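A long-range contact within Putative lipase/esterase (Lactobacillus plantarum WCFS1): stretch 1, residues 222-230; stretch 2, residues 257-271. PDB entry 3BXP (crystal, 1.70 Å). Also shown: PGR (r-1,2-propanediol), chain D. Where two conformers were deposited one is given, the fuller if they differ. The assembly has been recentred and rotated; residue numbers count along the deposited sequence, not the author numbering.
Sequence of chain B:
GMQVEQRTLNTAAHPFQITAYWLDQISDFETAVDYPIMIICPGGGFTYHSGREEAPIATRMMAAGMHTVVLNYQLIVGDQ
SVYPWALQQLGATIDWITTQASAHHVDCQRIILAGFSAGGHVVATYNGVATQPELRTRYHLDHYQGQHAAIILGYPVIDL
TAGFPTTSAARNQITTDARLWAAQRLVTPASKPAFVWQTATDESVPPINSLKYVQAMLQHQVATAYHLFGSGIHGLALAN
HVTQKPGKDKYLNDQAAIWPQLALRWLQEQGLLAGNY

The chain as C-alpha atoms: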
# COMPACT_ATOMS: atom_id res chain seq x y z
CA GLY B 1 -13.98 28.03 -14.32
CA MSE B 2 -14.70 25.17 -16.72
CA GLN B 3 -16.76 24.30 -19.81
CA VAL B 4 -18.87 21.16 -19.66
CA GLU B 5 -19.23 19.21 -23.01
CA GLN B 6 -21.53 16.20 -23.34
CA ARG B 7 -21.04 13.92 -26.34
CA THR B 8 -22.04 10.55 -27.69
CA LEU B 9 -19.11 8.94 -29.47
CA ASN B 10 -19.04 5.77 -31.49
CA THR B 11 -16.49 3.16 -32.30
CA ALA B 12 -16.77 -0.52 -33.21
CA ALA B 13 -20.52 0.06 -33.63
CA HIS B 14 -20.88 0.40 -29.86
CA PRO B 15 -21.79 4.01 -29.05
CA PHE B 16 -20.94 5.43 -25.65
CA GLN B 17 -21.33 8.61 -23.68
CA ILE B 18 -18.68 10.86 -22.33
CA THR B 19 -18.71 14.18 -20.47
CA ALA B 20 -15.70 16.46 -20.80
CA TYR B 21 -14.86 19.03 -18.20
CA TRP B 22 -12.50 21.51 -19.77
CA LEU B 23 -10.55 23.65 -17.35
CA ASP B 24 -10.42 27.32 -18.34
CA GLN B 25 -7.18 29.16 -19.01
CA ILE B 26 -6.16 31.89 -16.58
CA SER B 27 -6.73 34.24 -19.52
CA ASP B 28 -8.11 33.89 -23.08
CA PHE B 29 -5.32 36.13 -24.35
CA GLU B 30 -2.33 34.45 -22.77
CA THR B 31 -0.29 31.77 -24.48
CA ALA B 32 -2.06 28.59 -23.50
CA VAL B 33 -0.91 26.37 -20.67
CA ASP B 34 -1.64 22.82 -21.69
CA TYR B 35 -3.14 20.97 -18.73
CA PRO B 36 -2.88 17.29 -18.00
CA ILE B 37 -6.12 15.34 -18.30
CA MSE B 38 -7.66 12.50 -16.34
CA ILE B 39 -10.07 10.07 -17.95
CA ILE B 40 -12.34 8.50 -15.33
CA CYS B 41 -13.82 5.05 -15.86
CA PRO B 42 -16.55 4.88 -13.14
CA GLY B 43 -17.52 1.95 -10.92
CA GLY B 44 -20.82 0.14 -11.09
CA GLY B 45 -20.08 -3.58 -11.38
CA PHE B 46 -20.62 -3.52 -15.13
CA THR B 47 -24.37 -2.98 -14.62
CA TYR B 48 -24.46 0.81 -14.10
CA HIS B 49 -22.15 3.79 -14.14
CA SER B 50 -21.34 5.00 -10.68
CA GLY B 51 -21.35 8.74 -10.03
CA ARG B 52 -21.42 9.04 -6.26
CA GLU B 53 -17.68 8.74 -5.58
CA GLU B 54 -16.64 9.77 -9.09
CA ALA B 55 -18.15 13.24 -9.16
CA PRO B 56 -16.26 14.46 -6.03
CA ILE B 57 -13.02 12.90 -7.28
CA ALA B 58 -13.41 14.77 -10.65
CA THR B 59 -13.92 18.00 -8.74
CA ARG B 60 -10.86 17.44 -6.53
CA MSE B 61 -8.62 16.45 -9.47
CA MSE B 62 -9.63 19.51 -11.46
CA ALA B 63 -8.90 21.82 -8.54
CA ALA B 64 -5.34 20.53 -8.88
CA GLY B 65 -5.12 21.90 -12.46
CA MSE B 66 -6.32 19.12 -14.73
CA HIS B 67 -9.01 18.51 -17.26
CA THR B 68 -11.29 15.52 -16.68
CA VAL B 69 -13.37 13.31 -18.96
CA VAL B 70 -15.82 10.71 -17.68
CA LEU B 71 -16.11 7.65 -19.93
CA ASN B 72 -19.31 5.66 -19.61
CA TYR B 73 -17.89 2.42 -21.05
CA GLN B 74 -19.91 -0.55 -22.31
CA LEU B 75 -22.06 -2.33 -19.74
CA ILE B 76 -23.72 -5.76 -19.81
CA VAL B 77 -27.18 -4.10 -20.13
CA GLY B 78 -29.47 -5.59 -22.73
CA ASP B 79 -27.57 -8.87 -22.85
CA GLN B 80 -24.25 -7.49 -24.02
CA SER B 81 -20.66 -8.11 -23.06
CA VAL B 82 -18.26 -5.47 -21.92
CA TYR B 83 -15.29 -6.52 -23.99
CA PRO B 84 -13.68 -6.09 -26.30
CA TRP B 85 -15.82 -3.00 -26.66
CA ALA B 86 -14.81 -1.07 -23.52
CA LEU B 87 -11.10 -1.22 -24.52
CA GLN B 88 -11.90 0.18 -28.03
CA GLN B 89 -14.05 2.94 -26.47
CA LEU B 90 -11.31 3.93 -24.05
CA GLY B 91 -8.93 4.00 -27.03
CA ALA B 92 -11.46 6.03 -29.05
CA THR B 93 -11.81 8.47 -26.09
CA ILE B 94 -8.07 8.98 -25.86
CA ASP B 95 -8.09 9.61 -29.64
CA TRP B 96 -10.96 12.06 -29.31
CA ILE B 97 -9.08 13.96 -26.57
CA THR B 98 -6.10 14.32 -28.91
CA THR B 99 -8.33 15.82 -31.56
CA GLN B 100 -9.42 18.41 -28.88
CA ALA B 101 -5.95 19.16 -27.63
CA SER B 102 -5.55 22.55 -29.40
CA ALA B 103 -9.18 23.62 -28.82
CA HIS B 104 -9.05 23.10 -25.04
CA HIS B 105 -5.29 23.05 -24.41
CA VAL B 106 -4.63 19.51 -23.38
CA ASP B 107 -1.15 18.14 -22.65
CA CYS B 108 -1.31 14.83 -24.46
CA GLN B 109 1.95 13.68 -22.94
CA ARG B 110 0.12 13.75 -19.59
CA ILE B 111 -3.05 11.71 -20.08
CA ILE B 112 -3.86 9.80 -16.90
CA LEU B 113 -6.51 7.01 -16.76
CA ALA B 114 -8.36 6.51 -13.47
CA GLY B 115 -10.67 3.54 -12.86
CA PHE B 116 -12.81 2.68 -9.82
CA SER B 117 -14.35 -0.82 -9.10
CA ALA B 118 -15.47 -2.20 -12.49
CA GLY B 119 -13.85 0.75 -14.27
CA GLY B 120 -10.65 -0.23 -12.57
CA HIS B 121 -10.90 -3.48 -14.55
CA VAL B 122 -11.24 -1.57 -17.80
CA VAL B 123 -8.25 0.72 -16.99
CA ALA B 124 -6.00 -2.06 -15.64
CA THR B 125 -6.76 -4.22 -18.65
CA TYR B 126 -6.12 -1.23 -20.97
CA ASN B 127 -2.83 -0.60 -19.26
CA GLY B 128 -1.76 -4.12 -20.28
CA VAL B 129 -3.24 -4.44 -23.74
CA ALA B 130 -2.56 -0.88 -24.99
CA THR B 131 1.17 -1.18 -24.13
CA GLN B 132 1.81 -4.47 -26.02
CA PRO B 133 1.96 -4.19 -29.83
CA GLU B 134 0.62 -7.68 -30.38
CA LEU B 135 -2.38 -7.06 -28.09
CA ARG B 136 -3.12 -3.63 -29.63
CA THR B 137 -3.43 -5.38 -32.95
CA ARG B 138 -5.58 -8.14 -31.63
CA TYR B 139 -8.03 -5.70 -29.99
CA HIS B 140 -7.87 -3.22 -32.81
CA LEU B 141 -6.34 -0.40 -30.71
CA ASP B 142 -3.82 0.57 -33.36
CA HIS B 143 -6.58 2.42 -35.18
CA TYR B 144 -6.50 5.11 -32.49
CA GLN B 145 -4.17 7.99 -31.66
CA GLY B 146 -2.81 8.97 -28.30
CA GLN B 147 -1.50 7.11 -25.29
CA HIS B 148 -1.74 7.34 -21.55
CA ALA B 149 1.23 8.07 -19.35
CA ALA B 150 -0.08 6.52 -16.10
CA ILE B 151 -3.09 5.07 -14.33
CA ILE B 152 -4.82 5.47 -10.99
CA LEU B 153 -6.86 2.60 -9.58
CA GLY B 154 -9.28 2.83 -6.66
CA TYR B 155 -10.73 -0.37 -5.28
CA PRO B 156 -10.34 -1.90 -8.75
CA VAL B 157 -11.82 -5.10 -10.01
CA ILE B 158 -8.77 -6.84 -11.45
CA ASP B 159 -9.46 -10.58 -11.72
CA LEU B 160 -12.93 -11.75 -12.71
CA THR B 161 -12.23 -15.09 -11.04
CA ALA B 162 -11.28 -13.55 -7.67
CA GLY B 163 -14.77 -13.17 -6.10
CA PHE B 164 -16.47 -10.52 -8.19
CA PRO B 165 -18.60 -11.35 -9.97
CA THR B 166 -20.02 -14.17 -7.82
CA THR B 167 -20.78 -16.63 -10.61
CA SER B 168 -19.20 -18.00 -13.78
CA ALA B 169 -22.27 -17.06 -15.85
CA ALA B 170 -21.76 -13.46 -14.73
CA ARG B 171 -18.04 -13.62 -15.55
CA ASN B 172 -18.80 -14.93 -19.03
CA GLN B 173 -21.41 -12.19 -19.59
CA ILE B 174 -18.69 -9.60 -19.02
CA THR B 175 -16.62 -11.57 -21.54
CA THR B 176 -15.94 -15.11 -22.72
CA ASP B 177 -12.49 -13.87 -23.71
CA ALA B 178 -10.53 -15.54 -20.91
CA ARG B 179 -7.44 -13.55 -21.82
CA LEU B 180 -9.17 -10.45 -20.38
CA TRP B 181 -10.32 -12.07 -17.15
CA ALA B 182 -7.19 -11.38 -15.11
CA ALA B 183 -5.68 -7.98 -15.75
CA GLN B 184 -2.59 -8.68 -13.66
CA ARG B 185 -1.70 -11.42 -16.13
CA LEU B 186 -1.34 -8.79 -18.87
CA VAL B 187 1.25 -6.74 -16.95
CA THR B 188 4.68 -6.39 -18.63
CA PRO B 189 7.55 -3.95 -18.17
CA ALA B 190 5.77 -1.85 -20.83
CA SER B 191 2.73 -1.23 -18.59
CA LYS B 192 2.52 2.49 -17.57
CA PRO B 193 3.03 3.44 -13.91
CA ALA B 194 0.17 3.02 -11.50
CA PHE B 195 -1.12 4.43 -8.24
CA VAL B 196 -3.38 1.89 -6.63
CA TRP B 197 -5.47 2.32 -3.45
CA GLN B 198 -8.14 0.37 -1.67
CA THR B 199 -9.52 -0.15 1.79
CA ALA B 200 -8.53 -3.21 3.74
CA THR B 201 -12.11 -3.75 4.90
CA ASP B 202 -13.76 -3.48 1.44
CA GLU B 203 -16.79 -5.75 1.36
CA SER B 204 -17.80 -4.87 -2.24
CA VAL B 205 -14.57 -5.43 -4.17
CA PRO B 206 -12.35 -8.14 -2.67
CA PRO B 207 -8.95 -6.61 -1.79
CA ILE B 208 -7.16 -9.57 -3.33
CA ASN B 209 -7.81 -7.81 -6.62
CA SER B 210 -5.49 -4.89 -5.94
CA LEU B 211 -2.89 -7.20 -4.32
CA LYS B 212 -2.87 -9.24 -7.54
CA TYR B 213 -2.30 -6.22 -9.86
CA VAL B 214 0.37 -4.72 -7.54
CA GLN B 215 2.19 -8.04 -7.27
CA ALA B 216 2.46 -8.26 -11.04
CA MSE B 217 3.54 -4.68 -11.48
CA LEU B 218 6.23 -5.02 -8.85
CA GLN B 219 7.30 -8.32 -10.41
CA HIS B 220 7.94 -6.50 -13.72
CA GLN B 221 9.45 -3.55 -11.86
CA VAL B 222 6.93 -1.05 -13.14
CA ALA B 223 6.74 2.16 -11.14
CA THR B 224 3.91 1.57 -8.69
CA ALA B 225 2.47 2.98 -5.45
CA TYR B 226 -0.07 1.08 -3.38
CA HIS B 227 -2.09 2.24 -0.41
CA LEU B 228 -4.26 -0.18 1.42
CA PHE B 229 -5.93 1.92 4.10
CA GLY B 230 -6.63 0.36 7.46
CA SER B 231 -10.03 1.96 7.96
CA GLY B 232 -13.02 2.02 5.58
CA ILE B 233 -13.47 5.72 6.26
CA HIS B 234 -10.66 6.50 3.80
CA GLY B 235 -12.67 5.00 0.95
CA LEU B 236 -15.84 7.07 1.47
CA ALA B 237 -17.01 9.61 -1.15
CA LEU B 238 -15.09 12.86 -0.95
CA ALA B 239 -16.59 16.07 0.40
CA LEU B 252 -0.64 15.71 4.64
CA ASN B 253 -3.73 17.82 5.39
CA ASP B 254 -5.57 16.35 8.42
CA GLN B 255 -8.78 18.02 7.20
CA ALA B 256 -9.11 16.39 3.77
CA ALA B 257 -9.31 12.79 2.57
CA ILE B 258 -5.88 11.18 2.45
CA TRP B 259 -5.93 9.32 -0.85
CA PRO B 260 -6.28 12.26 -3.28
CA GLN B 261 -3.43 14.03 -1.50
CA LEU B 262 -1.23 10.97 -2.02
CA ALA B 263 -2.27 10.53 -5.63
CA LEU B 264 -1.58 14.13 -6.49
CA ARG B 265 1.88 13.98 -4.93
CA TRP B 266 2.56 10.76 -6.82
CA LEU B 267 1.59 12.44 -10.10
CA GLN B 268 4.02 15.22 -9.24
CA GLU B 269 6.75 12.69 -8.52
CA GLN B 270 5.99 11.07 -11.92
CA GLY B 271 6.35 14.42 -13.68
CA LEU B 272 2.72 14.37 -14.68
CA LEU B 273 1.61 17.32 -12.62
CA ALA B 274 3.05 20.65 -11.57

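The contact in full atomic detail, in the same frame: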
# COMPACT_ATOMS: atom_id res chain seq x y z
N VAL B 222 7.59 -2.25 -12.65
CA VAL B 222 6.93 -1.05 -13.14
C VAL B 222 6.74 -0.12 -11.98
O VAL B 222 6.36 -0.58 -10.90
CB VAL B 222 5.60 -1.37 -13.83
CG1 VAL B 222 4.86 -0.08 -14.18
CG2 VAL B 222 5.82 -2.25 -15.02
N ALA B 223 6.97 1.17 -12.19
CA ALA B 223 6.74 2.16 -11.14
C ALA B 223 5.31 2.07 -10.60
O ALA B 223 4.32 2.22 -11.33
CB ALA B 223 6.99 3.55 -11.61
N THR B 224 5.21 1.87 -9.30
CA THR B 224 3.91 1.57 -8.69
C THR B 224 3.89 2.09 -7.25
O THR B 224 4.87 1.94 -6.51
CB THR B 224 3.63 0.04 -8.65
OG1 THR B 224 3.72 -0.51 -9.96
CG2 THR B 224 2.23 -0.28 -8.09
N ALA B 225 2.79 2.74 -6.86
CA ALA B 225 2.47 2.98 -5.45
C ALA B 225 1.19 2.23 -5.11
O ALA B 225 0.30 2.07 -5.95
CB ALA B 225 2.29 4.49 -5.13
N TYR B 226 1.08 1.82 -3.85
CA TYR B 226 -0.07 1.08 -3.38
C TYR B 226 -0.37 1.43 -1.93
O TYR B 226 0.53 1.36 -1.06
CB TYR B 226 0.20 -0.42 -3.47
CG TYR B 226 -0.89 -1.36 -2.98
CD1 TYR B 226 -2.20 -1.15 -3.31
CD2 TYR B 226 -0.59 -2.51 -2.24
CE1 TYR B 226 -3.20 -2.02 -2.91
CE2 TYR B 226 -1.59 -3.40 -1.86
CZ TYR B 226 -2.88 -3.15 -2.21
OH TYR B 226 -3.87 -4.03 -1.83
N HIS B 227 -1.61 1.86 -1.74
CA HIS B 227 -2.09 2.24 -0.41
C HIS B 227 -3.31 1.51 -0.06
O HIS B 227 -4.39 1.78 -0.60
CB HIS B 227 -2.33 3.76 -0.35
CG HIS B 227 -1.09 4.55 -0.58
ND1 HIS B 227 -0.19 4.84 0.42
CD2 HIS B 227 -0.57 5.07 -1.71
CE1 HIS B 227 0.82 5.53 -0.09
NE2 HIS B 227 0.62 5.68 -1.38
N LEU B 228 -3.14 0.55 0.85
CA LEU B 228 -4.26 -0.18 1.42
C LEU B 228 -4.58 0.37 2.83
O LEU B 228 -3.87 0.14 3.80
CB LEU B 228 -3.90 -1.66 1.47
CG LEU B 228 -5.02 -2.62 1.89
CD1 LEU B 228 -6.05 -2.73 0.76
CD2 LEU B 228 -4.35 -3.95 2.16
N PHE B 229 -5.63 1.18 2.89
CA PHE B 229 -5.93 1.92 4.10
C PHE B 229 -6.55 0.99 5.12
O PHE B 229 -7.32 0.09 4.77
CB PHE B 229 -6.91 3.09 3.83
CG PHE B 229 -6.33 4.15 2.95
CD1 PHE B 229 -5.55 5.16 3.50
CD2 PHE B 229 -6.54 4.14 1.58
CE1 PHE B 229 -5.02 6.09 2.70
CE2 PHE B 229 -5.97 5.14 0.79
CZ PHE B 229 -5.20 6.08 1.36
N GLY B 230 -6.18 1.21 6.37
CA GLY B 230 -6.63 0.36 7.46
C GLY B 230 -8.13 0.43 7.68
O GLY B 230 -8.80 -0.60 7.83
N ALA B 257 -9.56 14.19 2.86
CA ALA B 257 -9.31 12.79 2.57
C ALA B 257 -7.84 12.59 2.20
O ALA B 257 -7.21 13.46 1.54
CB ALA B 257 -10.23 12.27 1.44
N ILE B 258 -7.30 11.45 2.65
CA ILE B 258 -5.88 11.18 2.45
C ILE B 258 -5.57 10.81 0.99
O ILE B 258 -4.57 11.22 0.44
CB ILE B 258 -5.37 10.03 3.40
CG1 ILE B 258 -5.47 10.43 4.87
CG2 ILE B 258 -3.94 9.68 3.11
CD1 ILE B 258 -5.37 9.19 5.84
N TRP B 259 -6.40 9.99 0.35
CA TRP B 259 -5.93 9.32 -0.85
C TRP B 259 -5.68 10.31 -2.02
O TRP B 259 -4.71 10.14 -2.73
CB TRP B 259 -6.82 8.11 -1.23
CG TRP B 259 -7.98 8.38 -2.09
CD1 TRP B 259 -9.29 8.46 -1.71
CD2 TRP B 259 -7.95 8.62 -3.51
NE1 TRP B 259 -10.08 8.74 -2.82
CE2 TRP B 259 -9.28 8.81 -3.92
CE3 TRP B 259 -6.94 8.65 -4.46
CZ2 TRP B 259 -9.61 9.06 -5.24
CZ3 TRP B 259 -7.28 8.86 -5.79
CH2 TRP B 259 -8.59 9.09 -6.15
N PRO B 260 -6.51 11.35 -2.18
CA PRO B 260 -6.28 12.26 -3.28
C PRO B 260 -5.00 13.02 -3.10
O PRO B 260 -4.30 13.28 -4.07
CB PRO B 260 -7.48 13.21 -3.20
CG PRO B 260 -8.52 12.40 -2.67
CD PRO B 260 -7.83 11.61 -1.60
N GLN B 261 -4.66 13.29 -1.84
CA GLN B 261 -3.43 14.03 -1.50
C GLN B 261 -2.20 13.20 -1.90
O GLN B 261 -1.24 13.69 -2.51
CB GLN B 261 -3.40 14.34 -0.02
CG GLN B 261 -4.52 15.20 0.49
CD GLN B 261 -4.29 15.61 1.93
OE1 GLN B 261 -3.29 16.26 2.24
NE2 GLN B 261 -5.20 15.19 2.83
N LEU B 262 -2.29 11.90 -1.65
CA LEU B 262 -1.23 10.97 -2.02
C LEU B 262 -1.12 10.82 -3.52
O LEU B 262 -0.01 10.75 -4.07
CB LEU B 262 -1.43 9.63 -1.35
CG LEU B 262 -1.37 9.52 0.16
CD1 LEU B 262 -1.80 8.11 0.61
CD2 LEU B 262 -0.01 9.85 0.76
N ALA B 263 -2.27 10.71 -4.18
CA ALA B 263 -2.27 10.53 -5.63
C ALA B 263 -1.72 11.71 -6.32
O ALA B 263 -0.97 11.58 -7.25
CB ALA B 263 -3.74 10.21 -6.10
N LEU B 264 -2.09 12.91 -5.86
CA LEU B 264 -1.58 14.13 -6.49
C LEU B 264 -0.07 14.22 -6.35
O LEU B 264 0.64 14.52 -7.33
CB LEU B 264 -2.26 15.35 -5.89
CG LEU B 264 -3.73 15.37 -6.38
CD1 LEU B 264 -4.57 16.35 -5.64
CD2 LEU B 264 -3.85 15.66 -7.92
N ARG B 265 0.44 13.93 -5.15
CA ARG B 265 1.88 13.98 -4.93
C ARG B 265 2.59 12.98 -5.83
O ARG B 265 3.66 13.25 -6.37
CB ARG B 265 2.24 13.72 -3.46
CG ARG B 265 1.62 14.71 -2.48
N TRP B 266 2.00 11.79 -5.96
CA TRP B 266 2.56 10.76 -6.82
C TRP B 266 2.64 11.25 -8.27
O TRP B 266 3.61 10.98 -8.99
CB TRP B 266 1.71 9.47 -6.77
CG TRP B 266 2.23 8.32 -7.52
CD1 TRP B 266 3.18 7.43 -7.12
CD2 TRP B 266 1.82 7.91 -8.83
NE1 TRP B 266 3.38 6.48 -8.09
CE2 TRP B 266 2.55 6.75 -9.15
CE3 TRP B 266 0.85 8.38 -9.72
CZ2 TRP B 266 2.37 6.05 -10.35
CZ3 TRP B 266 0.70 7.70 -10.94
CH2 TRP B 266 1.42 6.55 -11.22
N LEU B 267 1.62 11.97 -8.71
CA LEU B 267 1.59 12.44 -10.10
C LEU B 267 2.71 13.46 -10.29
O LEU B 267 3.36 13.48 -11.30
CB LEU B 267 0.23 13.03 -10.44
CG LEU B 267 -0.94 12.07 -10.63
CD1 LEU B 267 -2.26 12.82 -10.71
CD2 LEU B 267 -0.73 11.18 -11.85
N GLN B 268 2.92 14.26 -9.26
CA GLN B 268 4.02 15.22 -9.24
C GLN B 268 5.34 14.49 -9.32
O GLN B 268 6.24 14.88 -10.08
CB GLN B 268 3.96 16.09 -8.02
CG GLN B 268 2.79 17.11 -8.03
CD GLN B 268 2.66 17.87 -6.73
OE1 GLN B 268 2.83 17.30 -5.65
NE2 GLN B 268 2.37 19.18 -6.81
N GLU B 269 5.50 13.43 -8.52
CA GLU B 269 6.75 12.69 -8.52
C GLU B 269 6.99 12.10 -9.90
O GLU B 269 8.11 11.93 -10.29
CB GLU B 269 6.75 11.50 -7.52
CG GLU B 269 6.69 11.95 -6.07
CD GLU B 269 6.33 10.84 -5.08
OE1 GLU B 269 5.91 9.73 -5.49
OE2 GLU B 269 6.44 11.12 -3.87
N GLN B 270 5.91 11.76 -10.61
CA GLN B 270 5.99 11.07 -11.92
C GLN B 270 6.13 12.07 -13.06
O GLN B 270 6.13 11.70 -14.26
CB GLN B 270 4.71 10.24 -12.18
CG GLN B 270 4.53 8.99 -11.32
CD GLN B 270 5.59 7.96 -11.55
OE1 GLN B 270 6.33 7.60 -10.65
NE2 GLN B 270 5.68 7.49 -12.77
N GLY B 271 6.19 13.35 -12.70
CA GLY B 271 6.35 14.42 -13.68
C GLY B 271 5.09 14.72 -14.47
O GLY B 271 5.14 15.30 -15.57
C1 PGR D . -5.18 4.48 8.55
C2 PGR D . -4.34 4.63 7.27
C3 PGR D . -3.02 5.31 7.57
O1 PGR D . -6.06 3.36 8.40
O2 PGR D . -4.10 3.38 6.60

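A β-strand and an α-helix, running almost exactly antiparallel, meet here mainly through apolar and aromatic side chains, with no hydrogen bond passing between the two stretches. The strand, residues 224–229, and the helix that continues to Glu 269 have axes 172° apart in direction and 10.6 Å apart at closest approach, the usual spacing for a helix laid on a sheet, where side chains rather than backbones fill the gap. The register follows from the opposed directions: the start of the strand faces the end of the helix, with the CA atoms of Ala 225 and Trp 266 7.9 Å apart, and further along the CA atoms of His 227 and Trp 259 lie 8.1 Å apart.

Alternation along the strand decides which residues take part: Ala 225, His 227 and Phe 229, with Ala 223 just before the strand, direct their CA-to-CB bonds toward the helix, whereas Thr 224 points away and the side chains of Tyr 226 and Leu 228 are out of reach. Ile 258, Leu 262 and Trp 266, followed by Gln 270 just past the helix, recur every four residues, roughly one turn apart, and so line up along one side. Backbone bonds such as Leu 262 N to Ile 258 O and Trp 266 N to Leu 262 O maintain this spacing, leaving the side chains to do the packing.

Size is matched along the contact. At Ala 225 a single methyl leaves room for a large indole, and its CB lies 3.7 Å from CD1 of Trp 266. The same indole extends alongside the strand backbone, its edge near the carbonyl oxygen of Ala 223. At the margin, CB of Ala 223 is 4.2 Å from OE1 of Gln 270, a loose contact in a partly exposed place that a polar side chain tolerates well.

In the middle, Leu 262 sets its CD1 methyl over one face of the His 227 ring, 3.7 Å from the ring centroid and only 10° off the normal. This is a CH-π contact: the weakly polarised C-H bonds of the methyl meet the π cloud of the imidazole. The ring can offer its face to leucine while its polar edge bonds otherwise, since ND1 is hydrogen-bonded elsewhere in the structure.

Phe 229, the residue most covered by the opposite stretch, reaches into the first turn of the helix. Its CE1 lies 3.8 Å from CG2 of Ile 258, which sits at the ring edge, and its CZ lies 3.7 Å from CB of Trp 259 and 4.0 Å from CD1 of Leu 262. A flat, apolar ring suits contact with these aliphatic carbons. Trp 259 contributes near its base, while the end of its side chain leads away.

Beyond the strand, Gly 230 N donates a hydrogen bond of 3.0 Å to O2 of the propanediol, probably a crystallisation component. At the C-terminal end of the helix, Gly 271 closes it in a Schellman motif, its positive phi being a conformation that favours glycine.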